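Long-range contacts in MlnE (Bacillus amyloliquefaciens subsp. plantarum, PDB 5D2E), which probably reduces beta-keto groups of polyketide intermediates with NADPH, as the N-terminal B-type ketoreductase part of a larger synthase of the macrolactin assembly line: residues E27-S31 and S476-A482; K34-M40 and Q494-G500; L285-F289 and W449-A454. Residue numbers count along the deposited sequence, not the author numbering.

Contact 1 (E27-S31 and S476-A482)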
loop_
_atom_site.group_PDB
_atom_site.type_symbol
_atom_site.label_atom_id
_atom_site.label_comp_id
_atom_site.label_asym_id
_atom_site.label_seq_id
_atom_site.Cartn_x
_atom_site.Cartn_y
_atom_site.Cartn_z
ATOM N N GLU A 27 -3.116 -18.934 -25.869
ATOM C CA GLU A 27 -2.917 -17.602 -25.271
ATOM C C GLU A 27 -1.731 -17.663 -24.262
ATOM O O GLU A 27 -0.808 -16.815 -24.299
ATOM C CB GLU A 27 -4.205 -17.062 -24.635
ATOM C CG GLU A 27 -4.021 -15.750 -23.822
ATOM C CD GLU A 27 -5.335 -15.118 -23.314
ATOM O OE1 GLU A 27 -5.515 -14.964 -22.091
ATOM O OE2 GLU A 27 -6.214 -14.748 -24.132
ATOM N N LEU A 28 -1.689 -18.719 -23.445
ATOM C CA LEU A 28 -0.596 -18.851 -22.450
ATOM C C LEU A 28 0.762 -18.986 -23.118
ATOM O O LEU A 28 1.750 -18.325 -22.730
ATOM C CB LEU A 28 -0.853 -20.032 -21.522
ATOM C CG LEU A 28 -0.052 -20.202 -20.221
ATOM C CD1 LEU A 28 0.271 -18.852 -19.558
ATOM C CD2 LEU A 28 -0.879 -21.089 -19.296
ATOM N N ILE A 29 0.831 -19.786 -24.183
ATOM C CA ILE A 29 2.128 -19.939 -24.879
ATOM C C ILE A 29 2.636 -18.619 -25.465
ATOM O O ILE A 29 3.850 -18.321 -25.448
ATOM C CB ILE A 29 2.031 -21.016 -26.007
ATOM C CG1 ILE A 29 1.922 -22.407 -25.379
ATOM C CG2 ILE A 29 3.245 -20.920 -26.957
ATOM C CD1 ILE A 29 1.170 -23.413 -26.230
ATOM N N LYS A 30 1.704 -17.835 -26.002
ATOM C CA LYS A 30 2.036 -16.552 -26.572
ATOM C C LYS A 30 2.599 -15.616 -25.515
ATOM O O LYS A 30 3.370 -14.728 -25.872
ATOM C CB LYS A 30 0.810 -15.914 -27.182
ATOM C CG LYS A 30 0.341 -16.638 -28.439
ATOM C CD LYS A 30 -0.971 -16.036 -28.897
ATOM C CE LYS A 30 -1.210 -16.310 -30.371
ATOM N NZ LYS A 30 -2.657 -16.149 -30.659
ATOM N N SER A 31 2.220 -15.819 -24.234
ATOM C CA SER A 31 2.785 -15.006 -23.125
ATOM C C SER A 31 4.140 -15.488 -22.593
ATOM O O SER A 31 4.708 -14.838 -21.717
ATOM C CB SER A 31 1.811 -14.937 -21.952
ATOM O OG SER A 31 1.861 -16.136 -21.138
ATOM N N SER A 476 -2.068 -10.745 -20.033
ATOM C CA SER A 476 -3.245 -11.390 -20.594
ATOM C C SER A 476 -3.959 -12.153 -19.508
ATOM O O SER A 476 -3.339 -12.544 -18.509
ATOM C CB SER A 476 -2.814 -12.368 -21.721
ATOM O OG SER A 476 -2.163 -13.538 -21.245
ATOM N N ALA A 477 -5.249 -12.404 -19.714
ATOM C CA ALA A 477 -6.067 -13.174 -18.789
ATOM C C ALA A 477 -5.424 -14.479 -18.344
ATOM O O ALA A 477 -5.378 -14.789 -17.153
ATOM C CB ALA A 477 -7.431 -13.477 -19.410
ATOM N N GLN A 478 -4.952 -15.276 -19.292
ATOM C CA GLN A 478 -4.343 -16.549 -18.957
ATOM C C GLN A 478 -3.025 -16.431 -18.208
ATOM O O GLN A 478 -2.744 -17.200 -17.342
ATOM C CB GLN A 478 -4.142 -17.406 -20.224
ATOM C CG GLN A 478 -5.486 -17.973 -20.721
ATOM C CD GLN A 478 -6.123 -18.875 -19.675
ATOM O OE1 GLN A 478 -5.486 -19.813 -19.185
ATOM N NE2 GLN A 478 -7.342 -18.576 -19.296
ATOM N N ALA A 479 -2.177 -15.536 -18.656
ATOM C CA ALA A 479 -0.930 -15.292 -17.994
ATOM C C ALA A 479 -1.155 -14.876 -16.497
ATOM O O ALA A 479 -0.376 -15.284 -15.637
ATOM C CB ALA A 479 -0.232 -14.205 -18.734
ATOM N N GLY A 480 -2.186 -14.070 -16.260
ATOM C CA GLY A 480 -2.505 -13.512 -14.952
ATOM C C GLY A 480 -3.077 -14.600 -14.070
ATOM O O GLY A 480 -2.690 -14.748 -12.932
ATOM N N LEU A 481 -3.977 -15.413 -14.630
ATOM C CA LEU A 481 -4.472 -16.579 -13.900
ATOM C C LEU A 481 -3.392 -17.510 -13.516
ATOM O O LEU A 481 -3.358 -18.005 -12.378
ATOM C CB LEU A 481 -5.526 -17.361 -14.667
ATOM C CG LEU A 481 -6.776 -16.561 -14.795
ATOM C CD1 LEU A 481 -7.671 -17.201 -15.856
ATOM C CD2 LEU A 481 -7.497 -16.361 -13.469
ATOM N N ALA A 482 -2.451 -17.741 -14.419
ATOM C CA ALA A 482 -1.379 -18.633 -14.090
ATOM C C ALA A 482 -0.386 -18.019 -13.044
ATOM O O ALA A 482 0.262 -18.757 -12.300
ATOM C CB ALA A 482 -0.605 -18.983 -15.321
HETATM O O HOH W 1 -0.976 -14.185 -23.862
#

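Contact 2 (K34-M40 and Q494-G500)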
loop_
_atom_site.group_PDB
_atom_site.type_symbol
_atom_site.label_atom_id
_atom_site.label_comp_id
_atom_site.label_asym_id
_atom_site.label_seq_id
_atom_site.Cartn_x
_atom_site.Cartn_y
_atom_site.Cartn_z
ATOM N N LYS A 34 7.138 -13.530 -20.819
ATOM C CA LYS A 34 6.685 -12.181 -20.559
ATOM C C LYS A 34 6.193 -11.956 -19.134
ATOM O O LYS A 34 6.024 -10.814 -18.776
ATOM C CB LYS A 34 5.585 -11.754 -21.534
ATOM C CG LYS A 34 5.943 -11.916 -23.002
ATOM C CD LYS A 34 7.165 -11.084 -23.391
ATOM C CE LYS A 34 7.621 -11.393 -24.808
ATOM N NZ LYS A 34 6.399 -11.487 -25.655
ATOM N N THR A 35 5.919 -13.015 -18.362
ATOM C CA THR A 35 5.312 -12.850 -17.033
ATOM C C THR A 35 6.309 -13.302 -15.993
ATOM O O THR A 35 6.768 -14.430 -16.013
ATOM C CB THR A 35 4.050 -13.673 -16.921
ATOM O OG1 THR A 35 3.211 -13.319 -18.004
ATOM C CG2 THR A 35 3.275 -13.361 -15.649
ATOM N N HIS A 36 6.675 -12.407 -15.099
ATOM C CA HIS A 36 7.679 -12.713 -14.083
ATOM C C HIS A 36 7.123 -12.332 -12.661
ATOM O O HIS A 36 6.404 -11.324 -12.516
ATOM C CB HIS A 36 8.948 -11.912 -14.413
ATOM C CG HIS A 36 9.241 -11.791 -15.882
ATOM N ND1 HIS A 36 9.946 -12.754 -16.585
ATOM C CD2 HIS A 36 8.932 -10.817 -16.781
ATOM C CE1 HIS A 36 10.026 -12.391 -17.856
ATOM N NE2 HIS A 36 9.434 -11.215 -18.003
ATOM N N LEU A 37 7.419 -13.166 -11.658
ATOM C CA LEU A 37 7.080 -12.870 -10.277
ATOM C C LEU A 37 8.302 -12.325 -9.535
ATOM O O LEU A 37 9.437 -12.751 -9.777
ATOM C CB LEU A 37 6.583 -14.089 -9.586
ATOM C CG LEU A 37 5.464 -14.929 -10.164
ATOM C CD1 LEU A 37 5.021 -15.863 -9.048
ATOM C CD2 LEU A 37 4.288 -14.129 -10.614
ATOM N N TYR A 38 8.050 -11.331 -8.684
ATOM C CA TYR A 38 9.047 -10.624 -7.933
ATOM C C TYR A 38 8.653 -10.576 -6.421
ATOM O O TYR A 38 7.495 -10.595 -6.059
ATOM C CB TYR A 38 9.184 -9.178 -8.458
ATOM C CG TYR A 38 9.633 -9.135 -9.880
ATOM C CD1 TYR A 38 8.733 -9.382 -10.907
ATOM C CD2 TYR A 38 10.917 -8.891 -10.199
ATOM C CE1 TYR A 38 9.134 -9.377 -12.215
ATOM C CE2 TYR A 38 11.349 -8.879 -11.510
ATOM C CZ TYR A 38 10.452 -9.118 -12.514
ATOM O OH TYR A 38 10.871 -9.119 -13.820
ATOM N N GLU A 39 9.672 -10.535 -5.571
ATOM C CA GLU A 39 9.503 -10.409 -4.140
ATOM C C GLU A 39 10.500 -9.397 -3.613
ATOM O O GLU A 39 11.570 -9.143 -4.210
ATOM C CB GLU A 39 9.641 -11.772 -3.411
ATOM C CG GLU A 39 11.022 -12.366 -3.521
ATOM C CD GLU A 39 11.104 -13.856 -3.189
ATOM O OE1 GLU A 39 10.220 -14.374 -2.499
ATOM O OE2 GLU A 39 12.051 -14.522 -3.716
ATOM N N MET A 40 10.167 -8.842 -2.437
ATOM C CA MET A 40 11.059 -7.906 -1.792
ATOM C C MET A 40 12.265 -8.629 -1.232
ATOM O O MET A 40 12.134 -9.663 -0.579
ATOM C CB MET A 40 10.329 -7.174 -0.685
ATOM C CG MET A 40 9.271 -6.232 -1.215
ATOM S SD MET A 40 10.061 -4.911 -2.114
ATOM C CE MET A 40 8.552 -3.975 -2.507
ATOM N N GLN A 494 3.921 -11.442 -0.032
ATOM C CA GLN A 494 3.731 -10.363 -1.014
ATOM C C GLN A 494 4.498 -10.703 -2.278
ATOM O O GLN A 494 5.734 -10.964 -2.226
ATOM C CB GLN A 494 4.243 -9.016 -0.533
ATOM C CG GLN A 494 4.006 -7.884 -1.598
ATOM C CD GLN A 494 4.598 -6.517 -1.208
ATOM O OE1 GLN A 494 5.176 -6.368 -0.134
ATOM N NE2 GLN A 494 4.484 -5.549 -2.084
ATOM N N LEU A 495 3.790 -10.719 -3.415
ATOM C CA LEU A 495 4.426 -10.967 -4.703
ATOM C C LEU A 495 3.934 -9.947 -5.730
ATOM O O LEU A 495 2.762 -9.612 -5.733
ATOM C CB LEU A 495 4.114 -12.400 -5.197
ATOM C CG LEU A 495 4.833 -13.534 -4.418
ATOM C CD1 LEU A 495 4.206 -14.852 -4.792
ATOM C CD2 LEU A 495 6.321 -13.563 -4.726
ATOM N N ALA A 496 4.864 -9.413 -6.503
ATOM C CA ALA A 496 4.572 -8.520 -7.610
ATOM C C ALA A 496 4.661 -9.286 -8.945
ATOM O O ALA A 496 5.564 -10.052 -9.176
ATOM C CB ALA A 496 5.502 -7.387 -7.659
ATOM N N VAL A 497 3.716 -8.986 -9.821
ATOM C CA VAL A 497 3.648 -9.595 -11.142
ATOM C C VAL A 497 3.929 -8.481 -12.122
ATOM O O VAL A 497 3.262 -7.461 -12.082
ATOM C CB VAL A 497 2.292 -10.239 -11.431
ATOM C CG1 VAL A 497 2.308 -10.817 -12.863
ATOM C CG2 VAL A 497 1.888 -11.340 -10.432
ATOM N N ILE A 498 4.981 -8.642 -12.921
ATOM C CA ILE A 498 5.381 -7.690 -13.928
ATOM C C ILE A 498 5.468 -8.406 -15.317
ATOM O O ILE A 498 6.110 -9.452 -15.471
ATOM C CB ILE A 498 6.709 -7.009 -13.599
ATOM C CG1 ILE A 498 6.715 -6.521 -12.123
ATOM C CG2 ILE A 498 6.896 -5.814 -14.520
ATOM C CD1 ILE A 498 8.008 -5.864 -11.768
ATOM N N SER A 499 4.798 -7.801 -16.291
ATOM C CA SER A 499 4.615 -8.370 -17.652
ATOM C C SER A 499 5.443 -7.537 -18.665
ATOM O O SER A 499 5.239 -6.322 -18.809
ATOM C CB SER A 499 3.122 -8.383 -17.982
ATOM O OG SER A 499 2.907 -8.804 -19.315
ATOM N N GLY A 500 6.384 -8.201 -19.315
ATOM C CA GLY A 500 7.265 -7.585 -20.294
ATOM C C GLY A 500 8.597 -8.290 -20.457
ATOM O O GLY A 500 8.763 -9.464 -20.080
HETATM O O HOH W 2 2.592 -11.525 -19.549
HETATM O O HOH W 3 7.855 -9.755 -1.033
#

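Contact 3 (L285-F289 and W449-A454). With NAP (NADP nicotinamide-adenine-dinucleotide phosphate), chain B.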
loop_
_atom_site.group_PDB
_atom_site.type_symbol
_atom_site.label_atom_id
_atom_site.label_comp_id
_atom_site.label_asym_id
_atom_site.label_seq_id
_atom_site.Cartn_x
_atom_site.Cartn_y
_atom_site.Cartn_z
ATOM N N LEU A 285 -11.685 -8.162 -12.836
ATOM C CA LEU A 285 -10.835 -9.240 -12.302
ATOM C C LEU A 285 -11.613 -10.146 -11.402
ATOM O O LEU A 285 -11.449 -11.376 -11.412
ATOM C CB LEU A 285 -9.645 -8.659 -11.535
ATOM C CG LEU A 285 -8.614 -7.936 -12.383
ATOM C CD1 LEU A 285 -7.308 -7.771 -11.608
ATOM C CD2 LEU A 285 -8.381 -8.694 -13.694
ATOM N N GLY A 286 -12.464 -9.558 -10.587
ATOM C CA GLY A 286 -13.283 -10.345 -9.624
ATOM C C GLY A 286 -14.068 -11.491 -10.312
ATOM O O GLY A 286 -14.115 -12.629 -9.822
ATOM N N TYR A 287 -14.714 -11.143 -11.430
ATOM C CA TYR A 287 -15.489 -12.096 -12.202
ATOM C C TYR A 287 -14.606 -13.072 -12.966
ATOM O O TYR A 287 -14.941 -14.220 -13.043
ATOM C CB TYR A 287 -16.519 -11.356 -13.133
ATOM C CG TYR A 287 -17.395 -12.380 -13.823
ATOM C CD1 TYR A 287 -18.306 -13.105 -13.106
ATOM C CD2 TYR A 287 -17.202 -12.715 -15.164
ATOM C CE1 TYR A 287 -19.083 -14.112 -13.702
ATOM C CE2 TYR A 287 -17.963 -13.727 -15.775
ATOM C CZ TYR A 287 -18.895 -14.416 -15.025
ATOM O OH TYR A 287 -19.677 -15.409 -15.576
ATOM N N LEU A 288 -13.453 -12.636 -13.468
ATOM C CA LEU A 288 -12.529 -13.462 -14.185
ATOM C C LEU A 288 -12.030 -14.555 -13.223
ATOM O O LEU A 288 -12.021 -15.711 -13.570
ATOM C CB LEU A 288 -11.352 -12.641 -14.652
ATOM C CG LEU A 288 -10.259 -13.375 -15.410
ATOM C CD1 LEU A 288 -10.820 -13.593 -16.805
ATOM C CD2 LEU A 288 -8.922 -12.671 -15.537
ATOM N N PHE A 289 -11.680 -14.184 -12.003
ATOM C CA PHE A 289 -11.391 -15.186 -10.960
ATOM C C PHE A 289 -12.592 -16.045 -10.522
ATOM O O PHE A 289 -12.437 -17.255 -10.232
ATOM C CB PHE A 289 -10.660 -14.548 -9.743
ATOM C CG PHE A 289 -9.221 -14.290 -10.046
ATOM C CD1 PHE A 289 -8.824 -13.161 -10.737
ATOM C CD2 PHE A 289 -8.264 -15.232 -9.720
ATOM C CE1 PHE A 289 -7.482 -12.944 -11.072
ATOM C CE2 PHE A 289 -6.942 -15.002 -10.027
ATOM C CZ PHE A 289 -6.550 -13.880 -10.724
ATOM N N TRP A 449 -0.523 -6.622 -8.803
ATOM C CA TRP A 449 -0.835 -6.778 -10.233
ATOM C C TRP A 449 -0.452 -5.562 -11.097
ATOM O O TRP A 449 -0.646 -4.431 -10.690
ATOM C CB TRP A 449 -2.318 -6.936 -10.395
ATOM C CG TRP A 449 -2.923 -8.161 -9.852
ATOM C CD1 TRP A 449 -3.921 -8.214 -8.899
ATOM C CD2 TRP A 449 -2.654 -9.518 -10.212
ATOM N NE1 TRP A 449 -4.256 -9.488 -8.667
ATOM C CE2 TRP A 449 -3.512 -10.320 -9.457
ATOM C CE3 TRP A 449 -1.788 -10.138 -11.124
ATOM C CZ2 TRP A 449 -3.561 -11.734 -9.595
ATOM C CZ3 TRP A 449 -1.870 -11.556 -11.302
ATOM C CH2 TRP A 449 -2.702 -12.337 -10.481
ATOM N N PRO A 450 0.098 -5.806 -12.287
ATOM C CA PRO A 450 0.228 -4.780 -13.278
ATOM C C PRO A 450 -1.110 -4.620 -14.032
ATOM O O PRO A 450 -2.129 -5.238 -13.655
ATOM C CB PRO A 450 1.314 -5.342 -14.165
ATOM C CG PRO A 450 0.901 -6.774 -14.247
ATOM C CD PRO A 450 0.294 -7.121 -12.896
ATOM N N LEU A 451 -1.110 -3.776 -15.075
ATOM C CA LEU A 451 -2.312 -3.607 -15.947
ATOM C C LEU A 451 -2.592 -4.870 -16.734
ATOM O O LEU A 451 -1.672 -5.495 -17.301
ATOM C CB LEU A 451 -2.136 -2.471 -16.952
ATOM C CG LEU A 451 -2.365 -1.122 -16.339
ATOM C CD1 LEU A 451 -1.932 -0.047 -17.349
ATOM C CD2 LEU A 451 -3.829 -1.002 -15.914
ATOM N N TRP A 452 -3.827 -5.287 -16.646
ATOM C CA TRP A 452 -4.297 -6.462 -17.350
ATOM C C TRP A 452 -5.017 -6.034 -18.661
ATOM O O TRP A 452 -5.570 -4.954 -18.741
ATOM C CB TRP A 452 -5.347 -7.180 -16.594
ATOM C CG TRP A 452 -4.957 -7.883 -15.368
ATOM C CD1 TRP A 452 -4.440 -7.319 -14.251
ATOM C CD2 TRP A 452 -5.138 -9.268 -15.092
ATOM N NE1 TRP A 452 -4.249 -8.285 -13.293
ATOM C CE2 TRP A 452 -4.704 -9.487 -13.762
ATOM C CE3 TRP A 452 -5.648 -10.354 -15.820
ATOM C CZ2 TRP A 452 -4.753 -10.740 -13.158
ATOM C CZ3 TRP A 452 -5.709 -11.599 -15.217
ATOM C CH2 TRP A 452 -5.259 -11.790 -13.895
ATOM N N ASP A 453 -4.965 -6.935 -19.630
ATOM C CA ASP A 453 -5.769 -6.920 -20.875
ATOM C C ASP A 453 -6.953 -7.881 -20.603
ATOM O O ASP A 453 -6.951 -9.026 -21.051
ATOM C CB ASP A 453 -4.849 -7.442 -21.988
ATOM C CG ASP A 453 -5.466 -7.419 -23.356
ATOM O OD1 ASP A 453 -6.404 -6.645 -23.584
ATOM O OD2 ASP A 453 -4.951 -8.172 -24.209
ATOM N N ALA A 454 -7.899 -7.430 -19.777
ATOM C CA ALA A 454 -9.071 -8.232 -19.312
ATOM C C ALA A 454 -9.952 -7.398 -18.360
ATOM O O ALA A 454 -9.449 -6.524 -17.633
ATOM C CB ALA A 454 -8.654 -9.542 -18.640
HETATM P PA NAP B . -13.416 -3.082 -11.484
HETATM O O1A NAP B . -14.012 -3.875 -12.678
HETATM O O2A NAP B . -13.839 -1.664 -11.146
HETATM O O5B NAP B . -13.835 -3.986 -10.222
HETATM C C5B NAP B . -13.667 -3.464 -8.910
HETATM C C4B NAP B . -14.991 -3.739 -8.242
HETATM O O4B NAP B . -14.907 -3.242 -6.889
HETATM C C3B NAP B . -16.209 -3.016 -8.880
HETATM O O3B NAP B . -17.098 -3.964 -9.478
HETATM C C2B NAP B . -16.909 -2.334 -7.694
HETATM O O2B NAP B . -18.297 -2.516 -7.750
HETATM C C1B NAP B . -16.235 -3.004 -6.473
HETATM N N9A NAP B . -16.157 -2.161 -5.289
HETATM C C8A NAP B . -15.592 -0.897 -5.175
HETATM N N7A NAP B . -15.764 -0.391 -3.904
HETATM C C5A NAP B . -16.366 -1.360 -3.186
HETATM C C6A NAP B . -16.835 -1.498 -1.825
HETATM N N6A NAP B . -16.599 -0.456 -0.963
HETATM N N1A NAP B . -17.529 -2.671 -1.470
HETATM C C2A NAP B . -17.717 -3.654 -2.370
HETATM N N3A NAP B . -17.303 -3.588 -3.666
HETATM C C4A NAP B . -16.656 -2.506 -4.113
HETATM O O3 NAP B . -11.786 -3.104 -11.539
HETATM P PN NAP B . -10.843 -4.354 -11.965
HETATM O O1N NAP B . -10.042 -3.991 -13.202
HETATM O O2N NAP B . -11.689 -5.586 -11.774
HETATM O O5D NAP B . -9.728 -4.468 -10.800
HETATM C C5D NAP B . -10.129 -5.215 -9.616
HETATM C C4D NAP B . -9.073 -5.139 -8.504
HETATM O O4D NAP B . -7.774 -5.466 -8.973
HETATM C C3D NAP B . -8.993 -3.699 -7.979
HETATM O O3D NAP B . -8.926 -3.732 -6.565
HETATM C C2D NAP B . -7.742 -3.119 -8.614
HETATM O O2D NAP B . -7.161 -2.047 -7.819
HETATM C C1D NAP B . -6.831 -4.363 -8.825
HETATM N N1N NAP B . -5.930 -4.141 -9.985
HETATM C C2N NAP B . -6.405 -4.188 -11.283
HETATM C C3N NAP B . -5.604 -3.977 -12.420
HETATM C C7N NAP B . -6.167 -4.055 -13.867
HETATM O O7N NAP B . -5.446 -3.797 -14.835
HETATM N N7N NAP B . -7.427 -4.422 -14.142
HETATM C C4N NAP B . -4.255 -3.667 -12.198
HETATM C C5N NAP B . -3.783 -3.576 -10.882
HETATM C C6N NAP B . -4.626 -3.838 -9.786
HETATM P P2B NAP B . -19.389 -1.514 -7.039
HETATM O O1X NAP B . -19.202 -0.107 -7.589
HETATM O O2X NAP B . -20.778 -2.154 -7.360
HETATM O O3X NAP B . -19.070 -1.552 -5.570
#

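Contact 1 (E27-S31 and S476-A482)
This is a surface contact between two helix ends: the last turn of helix 22-30, near the N-terminus of the chain, meets the first turns of helix 477-488, which packs through Leu481 on Phe289 and Tyr292 of the cofactor-binding core. The CA atoms come closest at Leu28 and Gln478, 5.6 Å apart. Glu27 reaches out in an extended t,t conformation, and its OE1 accepts a hydrogen bond from Gln478 N at 2.9 Å, so that a carboxylate meets an amide of the first turn, which has no carbonyl partner within its own helix. Ser476 is the N-cap of the same helix, its OG accepting from Ala479 N at 3.3 Å; N-cap serine and incoming glutamate thus serve neighbouring amides of one helix start. A water ties the two sides further, donating to Glu27 O (2.7 Å) and lying 2.9 Å from Ser476 OG. Beside this polar cluster, Leu28 CD1 packs 4.1 Å from Ala479 CA and 4.3 Å from Ala482 CB, while Leu28 also touches Ile11 of helix 6-16. Ser31 OG donates back to Leu28 O at 2.7 Å and lies 3.7 Å from Ala479 CB.

Contact 2 (K34-M40 and Q494-G500)
Strands 35-40 and 494-499 run antiparallel, their short axes 4.6 Å apart at closest approach and 145° between directions, a marked twist. His36 and Ile498 form a hydrogen-bonded pair (His36 N to Ile498 O 3.0 Å, Ile498 N to His36 O 3.1 Å), as do Tyr38 and Ala496 (Tyr38 N to Ala496 O 2.8 Å, Ala496 N to Tyr38 O 2.9 Å). Thr35-Ser499 and Leu37-Val497 are the non-hydrogen-bonded pairs between and beyond them. The ladder is extended at one end by Gly500 N donating to Lys34 O at 2.7 Å; at the other a water takes over, accepting from Met40 N (2.9 Å) and donating to Gln494 O (2.7 Å). The His36 side chain doubles the tie to Gly500, its NE2 donating to Gly500 O at 2.8 Å. On the face with His36, Ile498 CD1 sits over the Tyr38 ring in a CH-pi contact, 3.9 Å from the centroid. Across the sheet, Leu37 CD2 packs 3.7 Å from Val497 CG2, and a water lies between Thr35 OG1 and Ser499 OG; Ser499 OG also bonds to Glu473 O. This pairing joins the sheet of the N-terminal, structural subdomain to that of the Rossmann-type catalytic subdomain, the two-part build of polyketide synthase ketoreductases: strand 494-499 lies between strands 35-46 and 443-453, and strand 35-46 pairs onward with 249-257. Helix 502-509 covers the His36, Tyr38 and Ile498 face through Ile505, whereas helix 477-488 lies against Thr35, Leu37 and Leu495.

Contact 3 (L285-F289 and W449-A454)
Here the NADP site is held from two directions: the start of helix 284-296 carries the pyrophosphate, and the end of strand 443-453 carries the nicotinamide. Leu285 N donates to NAP O2N at 2.8 Å, and Trp452 N donates to NAP O7N, the carboxamide oxygen, also at 2.8 Å. The nicotinamide ring is close to the backbone of 449-454, with Pro450 O 3.0 Å from NAP C4N and Trp449 O 3.3 Å from NAP C5N. Between these two anchorages the protein fills the gap with apolar side chains, and no hydrogen bond crosses it. Leu285 CD2 stands over the five-membered ring of Trp452 in a CH-pi contact, 3.8 Å from the centroid, and Leu285 CD1 approaches Trp452 NE1 at 3.5 Å. This is the arrangement of a Rossmann-type ketoreductase of the short-chain dehydrogenase family: Gly286 closes a TGxxxGxG sequence, the glycine-rich motif of short-chain dehydrogenases, which runs from the end of strand 275-279 into the first turn of helix 284-296, whose N-terminal amides face the phosphates. One turn further along, Leu288 CD2 touches Trp452 CZ3 at 3.4 Å. Phe289 reaches both indoles, its CZ 3.8 Å from Trp449 CZ2 and its CE1 3.8 Å from Trp452 CH2. Behind them, Phe406 packs edge-to-face with both Phe289 and Trp449, and Phe484 edge-to-face with Phe289. The cofactor is further hydrogen-bonded by Gly284 N, Ser360 O, Tyr421 OH and Lys384 NZ, with Arg306 N and Ser307 OG as additional partners.

Overall arrangement
The three contacts cluster on one side of the chain's centre, with contact centres about 11 Å (1 and 3), 14 Å (1 and 2) and 15 Å (2 and 3) apart. Along the chain, contacts 1 and 2 cross: helix 22-30 precedes strand 35-46, as helix 477-488 precedes strand 494-499. Both segments of contact 3 fall in the long interval between these two ends. Helix 477-488 forms one side of contact 1 and touches the other two, Ala479 reaching Thr35 and Gly480 packing on Trp449 and Trp452. Strands 494-499 and 443-453 are sheet neighbours, Val497 meeting Trp449 and Pro450. The N-terminal helix and strand are thus joined to the catalytic subdomain, whose NADP pocket contact 3 lines.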